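Phosphorylated carbohydrates phosphatase TM_1254 (PDB 3KBB) dephosphorylates phosphorylated sugars such as erythrose 4-phosphate, fructose 6-phosphate and mannose 6-phosphate, using a divalent metal cation, with cobalt giving the highest activity. Local coordinates at residues A[104-109]-A[144-149]. Sequence-based numbering, arbitrary orientation.
Sequences ALATST and EIYLLV. With SO4 (sulfate ion), chain D.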
ATOM      1  N   ALA A 104       7.556 -11.129   4.887  1.00 16.90           N
ATOM      2  CA  ALA A 104       6.319 -10.702   5.525  1.00 16.21           C
ATOM      3  C   ALA A 104       5.715  -9.518   4.770  1.00 17.14           C
ATOM      4  O   ALA A 104       6.439  -8.736   4.135  1.00 16.86           O
ATOM      5  CB  ALA A 104       6.537 -10.311   6.964  1.00 15.81           C
ATOM      6  N   LEU A 105       4.397  -9.381   4.916  1.00 18.01           N
ATOM      7  CA  LEU A 105       3.625  -8.279   4.358  1.00 19.12           C
ATOM      8  C   LEU A 105       3.003  -7.522   5.532  1.00 19.27           C
ATOM      9  O   LEU A 105       2.511  -8.144   6.485  1.00 20.43           O
ATOM     10  CB  LEU A 105       2.478  -8.848   3.523  1.00 19.23           C
ATOM     11  CG  LEU A 105       1.718  -7.654   2.971  1.00 19.52           C
ATOM     12  CD1 LEU A 105       2.352  -7.141   1.687  1.00 22.27           C
ATOM     13  CD2 LEU A 105       0.232  -7.937   2.818  1.00 24.45           C
ATOM     14  N   ALA A 106       3.031  -6.188   5.497  1.00 19.67           N
ATOM     15  CA  ALA A 106       2.295  -5.392   6.473  1.00 20.29           C
ATOM     16  C   ALA A 106       1.487  -4.365   5.660  1.00 22.15           C
ATOM     17  O   ALA A 106       2.025  -3.708   4.748  1.00 23.12           O
ATOM     18  CB  ALA A 106       3.213  -4.725   7.492  1.00 20.48           C
ATOM     19  N   THR A 107       0.197  -4.246   5.943  1.00 17.90           N
ATOM     20  CA  THR A 107      -0.626  -3.291   5.220  1.00 18.53           C
ATOM     21  C   THR A 107      -1.701  -2.735   6.121  1.00 17.71           C
ATOM     22  O   THR A 107      -2.225  -3.464   6.964  1.00 18.95           O
ATOM     23  CB  THR A 107      -1.280  -3.909   3.971  1.00 17.87           C
ATOM     24  OG1 THR A 107      -2.103  -2.932   3.322  1.00 18.34           O
ATOM     25  CG2 THR A 107      -2.140  -5.159   4.336  1.00 19.58           C
ATOM     26  N   SER A 108      -2.049  -1.458   5.931  1.00 18.40           N
ATOM     27  CA  SER A 108      -3.166  -0.864   6.646  1.00 18.70           C
ATOM     28  C   SER A 108      -4.516  -1.360   6.106  1.00 19.54           C
ATOM     29  O   SER A 108      -5.564  -1.148   6.728  1.00 20.81           O
ATOM     30  CB  SER A 108      -3.109   0.675   6.509  1.00 19.80           C
ATOM     31  OG  SER A 108      -1.868   1.156   7.011  1.00 22.62           O
ATOM     32  N   THR A 109      -4.502  -1.940   4.908  1.00 18.33           N
ATOM     33  CA  THR A 109      -5.720  -2.416   4.248  1.00 19.43           C
ATOM     34  C   THR A 109      -6.259  -3.619   5.020  1.00 19.98           C
ATOM     35  O   THR A 109      -5.470  -4.484   5.395  1.00 19.59           O
ATOM     36  CB  THR A 109      -5.402  -2.891   2.820  1.00 20.03           C
ATOM     37  OG1 THR A 109      -4.906  -1.781   2.052  1.00 20.42           O
ATOM     38  CG2 THR A 109      -6.649  -3.429   2.152  1.00 20.78           C
ATOM     39  N   GLU A 144       2.355  -0.487  16.510  1.00 16.43           N
ATOM     40  CA  GLU A 144       1.610  -1.755  16.687  1.00 16.69           C
ATOM     41  C   GLU A 144       1.723  -2.752  15.514  1.00 16.82           C
ATOM     42  O   GLU A 144       2.026  -3.960  15.710  1.00 17.22           O
ATOM     43  CB  GLU A 144       0.143  -1.464  17.011  1.00 17.10           C
ATOM     44  CG  GLU A 144      -0.499  -2.628  17.708  1.00 18.89           C
ATOM     45  CD  GLU A 144      -1.980  -2.399  18.025  1.00 21.21           C
ATOM     46  OE1 GLU A 144      -2.388  -1.226  18.124  1.00 20.32           O
ATOM     47  OE2 GLU A 144      -2.693  -3.427  18.192  1.00 23.95           O
ATOM     48  N   ILE A 145       1.458  -2.277  14.303  1.00 15.99           N
ATOM     49  CA  ILE A 145       1.464  -3.169  13.151  1.00 15.40           C
ATOM     50  C   ILE A 145       2.820  -3.844  12.906  1.00 15.73           C
ATOM     51  O   ILE A 145       2.872  -5.039  12.645  1.00 16.01           O
ATOM     52  CB  ILE A 145       0.914  -2.474  11.897  1.00 15.84           C
ATOM     53  CG1 ILE A 145       0.525  -3.515  10.830  1.00 17.42           C
ATOM     54  CG2 ILE A 145       1.826  -1.376  11.391  1.00 15.45           C
ATOM     55  CD1 ILE A 145      -0.184  -2.933   9.643  1.00 20.50           C
ATOM     56  N   TYR A 146       3.905  -3.068  13.013  1.00 15.64           N
ATOM     57  CA  TYR A 146       5.245  -3.674  12.847  1.00 15.86           C
ATOM     58  C   TYR A 146       5.635  -4.549  14.025  1.00 15.50           C
ATOM     59  O   TYR A 146       6.303  -5.548  13.824  1.00 14.18           O
ATOM     60  CB  TYR A 146       6.302  -2.593  12.560  1.00 15.39           C
ATOM     61  CG  TYR A 146       6.187  -2.222  11.093  1.00 16.18           C
ATOM     62  CD1 TYR A 146       6.700  -3.073  10.085  1.00 18.56           C
ATOM     63  CD2 TYR A 146       5.541  -1.052  10.696  1.00 17.48           C
ATOM     64  CE1 TYR A 146       6.562  -2.760   8.741  1.00 21.76           C
ATOM     65  CE2 TYR A 146       5.390  -0.718   9.345  1.00 16.41           C
ATOM     66  CZ  TYR A 146       5.907  -1.595   8.368  1.00 18.36           C
ATOM     67  OH  TYR A 146       5.778  -1.314   7.027  1.00 21.96           O
ATOM     68  N   LEU A 147       5.247  -4.165  15.242  1.00 16.24           N
ATOM     69  CA  LEU A 147       5.469  -5.030  16.438  1.00 16.53           C
ATOM     70  C   LEU A 147       4.785  -6.392  16.245  1.00 17.88           C
ATOM     71  O   LEU A 147       5.365  -7.447  16.578  1.00 18.92           O
ATOM     72  CB  LEU A 147       4.991  -4.288  17.713  1.00 16.27           C
ATOM     73  CG  LEU A 147       5.854  -3.081  18.079  1.00 15.90           C
ATOM     74  CD1 LEU A 147       5.083  -2.204  19.130  1.00 18.42           C
ATOM     75  CD2 LEU A 147       7.262  -3.466  18.585  1.00 18.64           C
ATOM     76  N   LEU A 148       3.569  -6.401  15.683  1.00 18.04           N
ATOM     77  CA  LEU A 148       2.853  -7.662  15.438  1.00 18.01           C
ATOM     78  C   LEU A 148       3.544  -8.484  14.328  1.00 17.95           C
ATOM     79  O   LEU A 148       3.656  -9.720  14.436  1.00 19.29           O
ATOM     80  CB  LEU A 148       1.391  -7.382  15.065  1.00 17.54           C
ATOM     81  CG  LEU A 148       0.437  -8.592  14.902  1.00 18.26           C
ATOM     82  CD1 LEU A 148       0.515  -9.540  16.101  1.00 20.13           C
ATOM     83  CD2 LEU A 148      -1.006  -8.092  14.615  1.00 19.53           C
ATOM     84  N   VAL A 149       4.021  -7.809  13.275  1.00 16.98           N
ATOM     85  CA  VAL A 149       4.804  -8.508  12.230  1.00 17.12           C
ATOM     86  C   VAL A 149       6.034  -9.178  12.852  1.00 18.12           C
ATOM     87  O   VAL A 149       6.305 -10.365  12.540  1.00 18.24           O
ATOM     88  CB  VAL A 149       5.255  -7.560  11.069  1.00 16.48           C
ATOM     89  CG1 VAL A 149       6.178  -8.329  10.061  1.00 18.98           C
ATOM     90  CG2 VAL A 149       4.024  -7.048  10.314  1.00 19.48           C
TER
HETATM   91  S   SO4 D 226      -1.008  -0.018   2.874  0.50 27.07           S
HETATM   92  O1  SO4 D 226      -0.486  -1.163   2.113  0.50 14.21           O
HETATM   93  O2  SO4 D 226      -0.763   1.224   2.147  0.50 20.72           O
HETATM   94  O3  SO4 D 226      -2.484  -0.096   2.960  0.50 24.57           O
HETATM   95  O4  SO4 D 226      -0.402   0.140   4.241  0.50 20.48           O
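Val149 straddles two alanines of strand 102-106: its CG1 meets Ala104 CB at 3.7 Å, and CG2 meets Ala106 CB at the same 3.7 Å. Alanine suits both places because a single methyl lets segment 144-149 lie 9.2 Å from strand 104-106, axis to axis, the two running nearly antiparallel (162°). Ala106 CB also lies obliquely against Tyr146 CE1, 4.1 Å away; the phenol's hydroxyl is bonded to Glu164. A turn earlier, Ile145 carries CG1 anti to its backbone N (chi1 -163°), and the extended chain packs the CD1 methyl on the carbonyl oxygen Thr107 O at 3.4 Å. This side is tight and built of methyl contacts, with no hydrogen bond between the segments; past Thr107 it thins, and Ser108, the exposed member, touches Ile145 CD1 only loosely.

There the chain turns polar. Thr107 OG1 donates to sulfate O1 at 2.7 Å and accepts from Thr109 N in an ST turn, while Ser108 N points almost straight (173°) at sulfate O4, 2.8 Å off. Asp9 N and Lys140 NZ also hydrogen-bond the ion. An alanine at Thr107 would probably cost the anion a hydroxyl donor and leave Thr109 N without its acceptor, freeing the turn. In this Rossmann-like HAD core Thr107 follows its strand as the Ser/Thr of motif II does, beside the presumed nucleophile Asp7; the sulfate, probably from the crystallisation liquor, thus probably marks where hydroxyl and N-H donors receive a substrate phosphate.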